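Local coordinates for protein short-chain dehydrogenase/reductase SDR (Burkholderia phymatum, PDB 5IG2) that binds NAD and, as a member of the short-chain dehydrogenase/reductase family, probably catalyses NAD- or NADP-dependent oxidoreduction at CH-OH groups, at residues V16-G21 with K40-D45; L95-G100 with M124-G129; V189-L194 with R256-L261. One frame throughout, in Å; residues are numbered along the deposited sequence.

Interaction 1 (V16-G21 with K40-D45). With NAD (nicotinamide-adenine-dinucleotide), chain F.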
loop_
_atom_site.group_PDB
_atom_site.type_symbol
_atom_site.label_atom_id
_atom_site.label_comp_id
_atom_site.label_asym_id
_atom_site.label_seq_id
_atom_site.Cartn_x
_atom_site.Cartn_y
_atom_site.Cartn_z
ATOM N N VAL B 16 -28.978 46.909 6.611
ATOM C CA VAL B 16 -29.351 46.426 5.284
ATOM C C VAL B 16 -28.331 46.898 4.254
ATOM O O VAL B 16 -28.087 48.104 4.114
ATOM C CB VAL B 16 -30.764 46.891 4.897
ATOM C CG1 VAL B 16 -31.108 46.408 3.505
ATOM C CG2 VAL B 16 -31.774 46.374 5.912
ATOM N N ALA B 17 -27.764 45.948 3.512
ATOM C CA ALA B 17 -26.847 46.239 2.414
ATOM C C ALA B 17 -27.501 45.885 1.082
ATOM O O ALA B 17 -28.095 44.811 0.940
ATOM C CB ALA B 17 -25.535 45.471 2.572
ATOM N N VAL B 18 -27.408 46.802 0.123
ATOM C CA VAL B 18 -27.798 46.571 -1.264
ATOM C C VAL B 18 -26.518 46.513 -2.080
ATOM O O VAL B 18 -25.707 47.450 -2.032
ATOM C CB VAL B 18 -28.727 47.683 -1.787
ATOM C CG1 VAL B 18 -29.015 47.499 -3.286
ATOM C CG2 VAL B 18 -30.019 47.731 -0.983
ATOM N N ILE B 19 -26.333 45.425 -2.827
ATOM C CA ILE B 19 -25.103 45.201 -3.576
ATOM C C ILE B 19 -25.459 44.899 -5.022
ATOM O O ILE B 19 -26.197 43.943 -5.294
ATOM C CB ILE B 19 -24.271 44.049 -2.993
ATOM C CG1 ILE B 19 -23.923 44.320 -1.530
ATOM C CG2 ILE B 19 -23.019 43.827 -3.833
ATOM C CD1 ILE B 19 -23.625 43.043 -0.753
ATOM N N THR B 20 -24.925 45.696 -5.947
ATOM C CA THR B 20 -25.060 45.403 -7.367
ATOM C C THR B 20 -23.833 44.635 -7.853
ATOM O O THR B 20 -22.746 44.724 -7.268
ATOM C CB THR B 20 -25.275 46.690 -8.180
ATOM O OG1 THR B 20 -24.039 47.391 -8.357
ATOM C CG2 THR B 20 -26.250 47.597 -7.455
ATOM N N GLY B 21 -24.018 43.860 -8.922
ATOM C CA GLY B 21 -22.970 42.958 -9.355
ATOM C C GLY B 21 -22.709 41.833 -8.373
ATOM O O GLY B 21 -21.589 41.304 -8.321
ATOM N N LYS B 40 -28.504 42.227 6.657
ATOM C CA LYS B 40 -29.526 41.753 5.731
ATOM C C LYS B 40 -29.142 42.180 4.323
ATOM O O LYS B 40 -28.659 43.293 4.119
ATOM C CB LYS B 40 -30.890 42.322 6.114
ATOM C CG LYS B 40 -31.307 41.959 7.538
ATOM C CD LYS B 40 -32.477 42.790 8.020
ATOM C CE LYS B 40 -32.822 42.441 9.454
ATOM N NZ LYS B 40 -34.102 43.060 9.879
ATOM N N LEU B 41 -29.322 41.285 3.349
ATOM C CA LEU B 41 -28.728 41.465 2.025
ATOM C C LEU B 41 -29.794 41.582 0.949
ATOM O O LEU B 41 -30.703 40.746 0.877
ATOM C CB LEU B 41 -27.784 40.312 1.666
ATOM C CG LEU B 41 -26.630 40.079 2.638
ATOM C CD1 LEU B 41 -25.849 38.844 2.227
ATOM C CD2 LEU B 41 -25.722 41.313 2.710
ATOM N N VAL B 42 -29.661 42.611 0.109
ATOM C CA VAL B 42 -30.431 42.761 -1.125
ATOM C C VAL B 42 -29.429 42.707 -2.272
ATOM O O VAL B 42 -28.655 43.650 -2.471
ATOM C CB VAL B 42 -31.242 44.065 -1.143
ATOM C CG1 VAL B 42 -32.044 44.191 -2.435
ATOM C CG2 VAL B 42 -32.162 44.128 0.079
ATOM N N LEU B 43 -29.416 41.601 -3.013
ATOM C CA LEU B 43 -28.383 41.342 -4.010
ATOM C C LEU B 43 -28.962 41.479 -5.412
ATOM O O LEU B 43 -30.032 40.936 -5.703
ATOM C CB LEU B 43 -27.780 39.951 -3.809
ATOM C CG LEU B 43 -27.243 39.665 -2.398
ATOM C CD1 LEU B 43 -26.532 38.321 -2.341
ATOM C CD2 LEU B 43 -26.315 40.778 -1.931
ATOM N N ALA B 44 -28.250 42.200 -6.278
ATOM C CA ALA B 44 -28.744 42.550 -7.603
ATOM C C ALA B 44 -27.705 42.227 -8.668
ATOM O O ALA B 44 -26.508 42.456 -8.475
ATOM C CB ALA B 44 -29.112 44.037 -7.681
ATOM N N ASP B 45 -28.175 41.722 -9.803
ATOM C CA ASP B 45 -27.306 41.370 -10.915
ATOM C C ASP B 45 -28.192 41.095 -12.122
ATOM O O ASP B 45 -29.371 40.779 -11.972
ATOM C CB ASP B 45 -26.435 40.146 -10.582
ATOM C CG ASP B 45 -25.098 40.145 -11.333
ATOM O OD1 ASP B 45 -25.112 40.102 -12.585
ATOM O OD2 ASP B 45 -24.031 40.167 -10.664
HETATM P PA NAD F . -17.381 40.402 -12.261
HETATM O O1A NAD F . -17.627 40.143 -13.695
HETATM O O2A NAD F . -16.888 39.169 -11.488
HETATM O O5B NAD F . -18.640 41.012 -11.499
HETATM C C5B NAD F . -19.380 42.113 -12.060
HETATM C C4B NAD F . -20.829 41.708 -12.065
HETATM O O4B NAD F . -21.625 42.795 -12.588
HETATM C C3B NAD F . -21.170 40.466 -12.906
HETATM O O3B NAD F . -21.829 39.474 -12.128
HETATM C C2B NAD F . -22.103 41.012 -13.999
HETATM O O2B NAD F . -23.123 40.088 -14.358
HETATM C C1B NAD F . -22.701 42.224 -13.300
HETATM N N9A NAD F . -23.258 43.223 -14.201
HETATM C C8A NAD F . -22.747 43.644 -15.401
HETATM N N7A NAD F . -23.527 44.471 -16.054
HETATM C C5A NAD F . -24.627 44.610 -15.223
HETATM C C6A NAD F . -25.820 45.345 -15.345
HETATM N N6A NAD F . -26.156 46.038 -16.437
HETATM N N1A NAD F . -26.694 45.301 -14.315
HETATM C C2A NAD F . -26.393 44.552 -13.247
HETATM N N3A NAD F . -25.312 43.794 -13.030
HETATM C C4A NAD F . -24.465 43.863 -14.066
HETATM O O3 NAD F . -16.308 41.565 -12.105
HETATM P PN NAD F . -15.794 42.383 -10.833
HETATM O O1N NAD F . -16.286 41.748 -9.584
HETATM O O2N NAD F . -14.339 42.579 -11.016
HETATM O O5D NAD F . -16.544 43.763 -11.096
HETATM C C5D NAD F . -17.023 44.580 -10.006
HETATM C C4D NAD F . -16.509 45.984 -10.211
HETATM O O4D NAD F . -15.087 46.044 -9.945
HETATM C C3D NAD F . -16.706 46.563 -11.618
HETATM O O3D NAD F . -17.173 47.903 -11.519
HETATM C C2D NAD F . -15.289 46.550 -12.194
HETATM O O2D NAD F . -15.138 47.556 -13.188
HETATM C C1D NAD F . -14.501 46.850 -10.927
HETATM N N1N NAD F . -12.989 46.551 -10.963
HETATM C C2N NAD F . -12.582 45.289 -11.187
HETATM C C3N NAD F . -11.233 44.985 -11.183
HETATM C C7N NAD F . -10.706 43.587 -11.269
HETATM O O7N NAD F . -9.522 43.404 -11.592
HETATM N N7N NAD F . -11.559 42.589 -11.107
HETATM C C4N NAD F . -10.323 46.005 -10.934
HETATM C C5N NAD F . -10.772 47.291 -10.689
HETATM C C6N NAD F . -12.119 47.551 -10.714
#
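Strands 16-20 and 40-45 run side by side in parallel, their axes 4.8 Å apart and 17° from aligned, and four backbone hydrogen bonds zip them together: A17 N to K40 O, V42 N to A17 O, I19 N to V42 O and A44 N to I19 O. With helix 25-36 between them they form the first beta-alpha-beta unit of the Rossmann fold. Paired residues share a face, which the side-chain contacts confirm. On one face V18 and V42 lie alongside each other, V18 CG2 resting 3.9 Å from V42 CB, and helix 75-89 covers both through L81. On the other, I19 and L43 point the same way and their tips meet, I19 CD1 to L43 CD2 at 3.7 Å, under helices 25-36 and 48-60. Beyond the last pair the strands reach the cofactor. G21, with positive phi (67°), passes close to the adenosine ribose, its CA 3.5 Å from NAD O4B. The D45 carboxylate grips the same ribose with both oxygens while OD2 also accepts G23 N and OD1 accepts D47 N, second bonds that fix its rotation. OD1 takes NAD O2B at 2.7 Å, and OD2 takes NAD O3B at 2.7 Å.

Interaction 2 (L95-G100 with M124-G129). With NAD (nicotinamide-adenine-dinucleotide), chain F.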
loop_
_atom_site.group_PDB
_atom_site.type_symbol
_atom_site.label_atom_id
_atom_site.label_comp_id
_atom_site.label_asym_id
_atom_site.label_seq_id
_atom_site.Cartn_x
_atom_site.Cartn_y
_atom_site.Cartn_z
ATOM N N LEU B 95 -25.015 50.855 0.433
ATOM C CA LEU B 95 -25.220 50.651 -0.995
ATOM C C LEU B 95 -23.867 50.502 -1.663
ATOM O O LEU B 95 -23.011 51.382 -1.530
ATOM C CB LEU B 95 -25.988 51.814 -1.631
ATOM C CG LEU B 95 -26.069 51.774 -3.166
ATOM C CD1 LEU B 95 -26.900 50.578 -3.639
ATOM C CD2 LEU B 95 -26.644 53.069 -3.724
ATOM N N PHE B 96 -23.681 49.398 -2.383
ATOM C CA PHE B 96 -22.480 49.166 -3.187
ATOM C C PHE B 96 -22.875 49.296 -4.656
ATOM O O PHE B 96 -23.470 48.371 -5.220
ATOM C CB PHE B 96 -21.883 47.781 -2.921
ATOM C CG PHE B 96 -21.302 47.601 -1.547
ATOM C CD1 PHE B 96 -22.094 47.204 -0.489
ATOM C CD2 PHE B 96 -19.948 47.779 -1.328
ATOM C CE1 PHE B 96 -21.552 47.019 0.771
ATOM C CE2 PHE B 96 -19.402 47.597 -0.070
ATOM C CZ PHE B 96 -20.205 47.212 0.982
ATOM N N ASN B 97 -22.548 50.432 -5.284
ATOM C CA ASN B 97 -22.756 50.595 -6.731
ATOM C C ASN B 97 -21.527 50.005 -7.415
ATOM O O ASN B 97 -20.545 50.697 -7.701
ATOM C CB ASN B 97 -22.965 52.058 -7.122
ATOM C CG ASN B 97 -24.252 52.657 -6.552
ATOM O OD1 ASN B 97 -25.347 52.131 -6.754
ATOM N ND2 ASN B 97 -24.116 53.775 -5.850
ATOM N N ASN B 98 -21.588 48.710 -7.680
ATOM C CA ASN B 98 -20.400 47.918 -7.951
ATOM C C ASN B 98 -20.407 47.211 -9.303
ATOM O O ASN B 98 -19.330 46.962 -9.852
ATOM C CB ASN B 98 -20.218 46.890 -6.815
ATOM C CG ASN B 98 -19.182 45.827 -7.133
ATOM O OD1 ASN B 98 -17.968 46.079 -7.098
ATOM N ND2 ASN B 98 -19.655 44.628 -7.434
ATOM N N ALA B 99 -21.575 46.885 -9.858
ATOM C CA ALA B 99 -21.628 46.289 -11.191
ATOM C C ALA B 99 -20.799 47.101 -12.173
ATOM O O ALA B 99 -20.763 48.334 -12.116
ATOM C CB ALA B 99 -23.074 46.196 -11.692
ATOM N N GLY B 100 -20.120 46.398 -13.075
ATOM C CA GLY B 100 -19.327 47.070 -14.084
ATOM C C GLY B 100 -18.978 46.122 -15.203
ATOM O O GLY B 100 -19.021 44.896 -15.044
ATOM N N MET B 124 -23.899 55.307 -15.608
ATOM C CA MET B 124 -25.326 55.475 -15.356
ATOM C C MET B 124 -25.819 54.555 -14.244
ATOM O O MET B 124 -26.710 54.935 -13.472
ATOM C CB MET B 124 -26.113 55.245 -16.643
ATOM C CG MET B 124 -25.811 56.296 -17.698
ATOM S SD MET B 124 -25.979 57.995 -17.052
ATOM C CE MET B 124 -24.925 58.888 -18.202
ATOM N N GLY B 125 -25.275 53.339 -14.147
ATOM C CA GLY B 125 -25.669 52.462 -13.051
ATOM C C GLY B 125 -25.357 53.075 -11.696
ATOM O O GLY B 125 -26.183 53.047 -10.782
ATOM N N VAL B 126 -24.166 53.656 -11.561
ATOM C CA VAL B 126 -23.808 54.354 -10.331
ATOM C C VAL B 126 -24.700 55.570 -10.137
ATOM O O VAL B 126 -25.160 55.853 -9.023
ATOM C CB VAL B 126 -22.320 54.751 -10.366
ATOM C CG1 VAL B 126 -21.990 55.692 -9.204
ATOM C CG2 VAL B 126 -21.448 53.503 -10.334
ATOM N N ALA B 127 -24.952 56.312 -11.221
ATOM C CA ALA B 127 -25.788 57.503 -11.149
ATOM C C ALA B 127 -27.191 57.156 -10.672
ATOM O O ALA B 127 -27.726 57.807 -9.766
ATOM C CB ALA B 127 -25.836 58.207 -12.510
ATOM N N HIS B 128 -27.804 56.126 -11.269
ATOM C CA HIS B 128 -29.132 55.716 -10.824
ATOM C C HIS B 128 -29.101 55.293 -9.360
ATOM O O HIS B 128 -30.016 55.618 -8.594
ATOM C CB HIS B 128 -29.664 54.568 -11.674
ATOM C CG HIS B 128 -29.924 54.918 -13.104
ATOM N ND1 HIS B 128 -30.521 56.097 -13.492
ATOM C CD2 HIS B 128 -29.710 54.211 -14.242
ATOM C CE1 HIS B 128 -30.643 56.113 -14.809
ATOM N NE2 HIS B 128 -30.167 54.978 -15.288
ATOM N N GLY B 129 -28.063 54.548 -8.965
ATOM C CA GLY B 129 -27.944 54.131 -7.576
ATOM C C GLY B 129 -27.941 55.313 -6.624
ATOM O O GLY B 129 -28.715 55.361 -5.668
HETATM P PA NAD F . -17.381 40.402 -12.261
HETATM O O1A NAD F . -17.627 40.143 -13.695
HETATM O O2A NAD F . -16.888 39.169 -11.488
HETATM O O5B NAD F . -18.640 41.012 -11.499
HETATM C C5B NAD F . -19.380 42.113 -12.060
HETATM C C4B NAD F . -20.829 41.708 -12.065
HETATM O O4B NAD F . -21.625 42.795 -12.588
HETATM C C3B NAD F . -21.170 40.466 -12.906
HETATM O O3B NAD F . -21.829 39.474 -12.128
HETATM C C2B NAD F . -22.103 41.012 -13.999
HETATM O O2B NAD F . -23.123 40.088 -14.358
HETATM C C1B NAD F . -22.701 42.224 -13.300
HETATM N N9A NAD F . -23.258 43.223 -14.201
HETATM C C8A NAD F . -22.747 43.644 -15.401
HETATM N N7A NAD F . -23.527 44.471 -16.054
HETATM C C5A NAD F . -24.627 44.610 -15.223
HETATM C C6A NAD F . -25.820 45.345 -15.345
HETATM N N6A NAD F . -26.156 46.038 -16.437
HETATM N N1A NAD F . -26.694 45.301 -14.315
HETATM C C2A NAD F . -26.393 44.552 -13.247
HETATM N N3A NAD F . -25.312 43.794 -13.030
HETATM C C4A NAD F . -24.465 43.863 -14.066
HETATM O O3 NAD F . -16.308 41.565 -12.105
HETATM P PN NAD F . -15.794 42.383 -10.833
HETATM O O1N NAD F . -16.286 41.748 -9.584
HETATM O O2N NAD F . -14.339 42.579 -11.016
HETATM O O5D NAD F . -16.544 43.763 -11.096
HETATM C C5D NAD F . -17.023 44.580 -10.006
HETATM C C4D NAD F . -16.509 45.984 -10.211
HETATM O O4D NAD F . -15.087 46.044 -9.945
HETATM C C3D NAD F . -16.706 46.563 -11.618
HETATM O O3D NAD F . -17.173 47.903 -11.519
HETATM C C2D NAD F . -15.289 46.550 -12.194
HETATM O O2D NAD F . -15.138 47.556 -13.188
HETATM C C1D NAD F . -14.501 46.850 -10.927
HETATM N N1N NAD F . -12.989 46.551 -10.963
HETATM C C2N NAD F . -12.582 45.289 -11.187
HETATM C C3N NAD F . -11.233 44.985 -11.183
HETATM C C7N NAD F . -10.706 43.587 -11.269
HETATM O O7N NAD F . -9.522 43.404 -11.592
HETATM N N7N NAD F . -11.559 42.589 -11.107
HETATM C C4N NAD F . -10.323 46.005 -10.934
HETATM C C5N NAD F . -10.772 47.291 -10.689
HETATM C C6N NAD F . -12.119 47.551 -10.714
HETATM O O HOH W 1 -26.513 50.965 -8.953
#
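V126 sets its CG2 anti to its own carbonyl carbon (chi1 170°), which puts that methyl 3.8 Å from N97 CB. On N97 itself, CG likewise stands anti to the carbonyl carbon (chi1 -65°), directing the carboxamide at the helix, and a chi2 of -55° turns it so that OD1 faces the turn of helix 124-129 that holds G125 and G129. The evidence for close fit is at G129: with no side chain in the way, its CA comes to 3.4 Å from N97 OD1. No direct hydrogen bond joins the segments. A water does so instead, donating to N97 OD1 at 2.7 Å and to G125 O at 2.8 Å. G125 O is therefore a two-fold acceptor, since it also receives G129 N in the helix. The other end of the amide, ND2, is bonded to N148 OD1 on strand 144-149, so both polar ends of this buried side chain have partners. Two residues back on the strand, L95 reaches the same helical turn, CD2 3.6 Å from G129 O.

Past N97, the centre of an inverse gamma turn, the chain leaves the sheet toward the cofactor. N98 O accepts NAD O3D at 2.9 Å, and A99 CB comes within 3.5 Å of NAD N3A on the adenine. T20 OG1 is hydrogen-bonded to the backbone N of both N98 and A99, while N98 OD1 is bonded to T149 OG1, which ties this turn to the strands on its two flanks. The sequence N97-N98-A99-G100 is the NNAG motif of short-chain dehydrogenases, which here joins the central Rossmann sheet to helix 112-140 through its first asparagine and to the nicotinamide ribose of NAD through the carbonyl of its second.

Interaction 3 (V189-L194 with R256-L261)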
loop_
_atom_site.group_PDB
_atom_site.type_symbol
_atom_site.label_atom_id
_atom_site.label_comp_id
_atom_site.label_asym_id
_atom_site.label_seq_id
_atom_site.Cartn_x
_atom_site.Cartn_y
_atom_site.Cartn_z
ATOM N N VAL B 189 -25.299 60.455 6.228
ATOM C CA VAL B 189 -24.999 59.634 5.062
ATOM C C VAL B 189 -23.629 60.039 4.535
ATOM O O VAL B 189 -23.349 61.230 4.357
ATOM C CB VAL B 189 -26.084 59.791 3.979
ATOM C CG1 VAL B 189 -25.832 58.849 2.830
ATOM C CG2 VAL B 189 -27.474 59.546 4.564
ATOM N N GLY B 190 -22.769 59.050 4.298
ATOM C CA GLY B 190 -21.432 59.297 3.787
ATOM C C GLY B 190 -21.140 58.457 2.561
ATOM O O GLY B 190 -22.034 57.767 2.067
ATOM N N CYS B 191 -19.910 58.498 2.050
ATOM C CA CYS B 191 -19.616 57.689 0.876
ATOM C C CYS B 191 -18.123 57.379 0.803
ATOM O O CYS B 191 -17.300 58.035 1.447
ATOM C CB CYS B 191 -20.109 58.380 -0.398
ATOM S SG CYS B 191 -19.251 59.911 -0.818
ATOM N N SER B 192 -17.792 56.349 0.022
ATOM C CA SER B 192 -16.413 55.932 -0.188
ATOM C C SER B 192 -16.212 55.548 -1.649
ATOM O O SER B 192 -17.157 55.224 -2.372
ATOM C CB SER B 192 -16.013 54.742 0.695
ATOM O OG SER B 192 -16.127 55.040 2.082
ATOM N N LEU B 193 -14.949 55.549 -2.058
ATOM C CA LEU B 193 -14.559 55.328 -3.442
ATOM C C LEU B 193 -13.549 54.188 -3.468
ATOM O O LEU B 193 -12.434 54.337 -2.958
ATOM C CB LEU B 193 -13.970 56.610 -4.040
ATOM C CG LEU B 193 -13.394 56.549 -5.465
ATOM C CD1 LEU B 193 -14.479 56.182 -6.483
ATOM C CD2 LEU B 193 -12.699 57.865 -5.825
ATOM N N LEU B 194 -13.923 53.067 -4.087
ATOM C CA LEU B 194 -13.088 51.866 -4.124
ATOM C C LEU B 194 -12.320 51.794 -5.445
ATOM O O LEU B 194 -12.932 51.760 -6.520
ATOM C CB LEU B 194 -13.952 50.621 -3.931
ATOM C CG LEU B 194 -13.262 49.265 -4.049
ATOM C CD1 LEU B 194 -12.194 49.119 -2.973
ATOM C CD2 LEU B 194 -14.290 48.156 -3.933
ATOM N N ARG B 256 -15.237 55.183 7.900
ATOM C CA ARG B 256 -15.779 56.172 6.965
ATOM C C ARG B 256 -14.676 56.850 6.166
ATOM O O ARG B 256 -14.727 58.047 5.887
ATOM C CB ARG B 256 -16.650 57.199 7.696
ATOM C CG ARG B 256 -17.927 56.580 8.278
ATOM C CD ARG B 256 -18.805 57.623 8.926
ATOM N NE ARG B 256 -20.029 57.054 9.491
ATOM C CZ ARG B 256 -20.109 56.505 10.705
ATOM N NH1 ARG B 256 -19.032 56.427 11.476
ATOM N NH2 ARG B 256 -21.263 56.026 11.151
ATOM N N ARG B 257 -13.673 56.069 5.782
ATOM C CA ARG B 257 -12.594 56.583 4.950
ATOM C C ARG B 257 -13.043 56.624 3.494
ATOM O O ARG B 257 -13.646 55.672 2.993
ATOM C CB ARG B 257 -11.347 55.711 5.094
ATOM C CG ARG B 257 -10.182 56.187 4.245
ATOM C CD ARG B 257 -8.890 55.455 4.563
ATOM N NE ARG B 257 -8.692 54.277 3.726
ATOM C CZ ARG B 257 -8.739 53.024 4.174
ATOM N NH1 ARG B 257 -8.983 52.776 5.458
ATOM N NH2 ARG B 257 -8.532 52.017 3.335
ATOM N N PHE B 258 -12.731 57.726 2.809
ATOM C CA PHE B 258 -13.235 57.917 1.449
ATOM C C PHE B 258 -12.466 57.086 0.416
ATOM O O PHE B 258 -13.060 56.285 -0.312
ATOM C CB PHE B 258 -13.198 59.403 1.069
ATOM C CG PHE B 258 -13.689 59.664 -0.327
ATOM C CD1 PHE B 258 -15.048 59.706 -0.594
ATOM C CD2 PHE B 258 -12.797 59.823 -1.378
ATOM C CE1 PHE B 258 -15.507 59.922 -1.886
ATOM C CE2 PHE B 258 -13.255 60.034 -2.675
ATOM C CZ PHE B 258 -14.614 60.082 -2.921
ATOM N N TYR B 259 -11.152 57.294 0.302
ATOM C CA TYR B 259 -10.362 56.605 -0.718
ATOM C C TYR B 259 -9.995 55.210 -0.246
ATOM O O TYR B 259 -9.322 55.056 0.780
ATOM C CB TYR B 259 -9.083 57.378 -1.039
ATOM C CG TYR B 259 -9.314 58.659 -1.796
ATOM C CD1 TYR B 259 -9.657 58.634 -3.147
ATOM C CD2 TYR B 259 -9.201 59.892 -1.162
ATOM C CE1 TYR B 259 -9.871 59.806 -3.846
ATOM C CE2 TYR B 259 -9.422 61.077 -1.854
ATOM C CZ TYR B 259 -9.759 61.025 -3.193
ATOM O OH TYR B 259 -9.965 62.191 -3.883
ATOM N N ILE B 260 -10.384 54.199 -1.005
ATOM C CA ILE B 260 -10.004 52.827 -0.695
ATOM C C ILE B 260 -9.111 52.334 -1.826
ATOM O O ILE B 260 -9.603 51.928 -2.887
ATOM C CB ILE B 260 -11.219 51.924 -0.501
ATOM C CG1 ILE B 260 -12.264 52.660 0.352
ATOM C CG2 ILE B 260 -10.759 50.619 0.141
ATOM C CD1 ILE B 260 -13.621 51.983 0.409
ATOM N N LEU B 261 -7.797 52.371 -1.609
ATOM C CA LEU B 261 -6.812 51.873 -2.565
ATOM C C LEU B 261 -6.308 50.548 -2.012
ATOM O O LEU B 261 -5.366 50.507 -1.225
ATOM C CB LEU B 261 -5.673 52.869 -2.765
ATOM C CG LEU B 261 -5.806 53.912 -3.874
ATOM C CD1 LEU B 261 -7.112 54.677 -3.789
ATOM C CD2 LEU B 261 -4.626 54.882 -3.819
HETATM O O HOH W 2 -15.899 59.270 3.451
#
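C191 meets F258 in two ways. Its chi1 of 66° puts SG in the crowded position between backbone N and carbonyl carbon, and from there the sulfur lies at the ring edge, 3.9 Å from F258 CE1 and in the ring plane: a sulfur-aromatic contact made edge-on. C191 O approaches the edge as well, 3.5 Å from F258 CD1, and also accepts a water that donates in turn to R256 O, bridging the segments where they are not yet paired.

S192 follows with its hydroxyl. OG donates to R257 O at 2.7 Å, approaching from 37° out of the carbonyl plane, and is bonded to H145 NE2 besides. S192 CB meanwhile packs on I260 CD1.

With L193 the parallel pairing begins. L193 N donates to F258 O at 2.7 Å with a nearly straight N-H...O angle of 169°, and L193 O receives I260 N at 2.8 Å, so this one residue supplies both of the backbone bonds between the segments. Its side chain crosses the F258 ring, CB sitting 4.1 Å from the ring centroid in a CH-pi contact over the face, while CD2 reaches on to the Y259 ring, 4.0 Å from Y259 CE1. L194, on the other side of the sheet, brings CD1 to 3.7 Å from I260 CG2.

Strand 259-260 is the outermost strand, within this chain, of the seven-stranded parallel Rossmann-type sheet, with strand 144-149 flanking strand 189-194 on its other side. Helix 162-185 covers the face of L193 and F258, where V172 and T175 touch them and E176 bonds Y259 OH. Helix 242-254 packs on L194 and I260, and N282 of the second subunit accepts F258 N.

In the fold
From the N terminus, interaction 1 closes first, through helix 25-36, and pairs two inner strands of the sheet. Interaction 2 then opens at strand 94-97, the neighbour of strand 16-20, and closes 24 residues on at helix 112-140. Interaction 3 spans the longest separation, 62 residues, joining strand 189-194 to the terminal strand 259-260. The three loops lie in series, none nesting or crossing. Interactions 1 and 2 touch directly, V18 O lying 2.8 Å from F96 N, and share NAD. Interactions 2 and 3 both meet the second subunit. Interactions 1 and 3 thus pair neighbouring strands, interaction 2 lays helix 112-140 on the sheet between them, and strand 144-149 bridges the gap from 94-97 to 189-194.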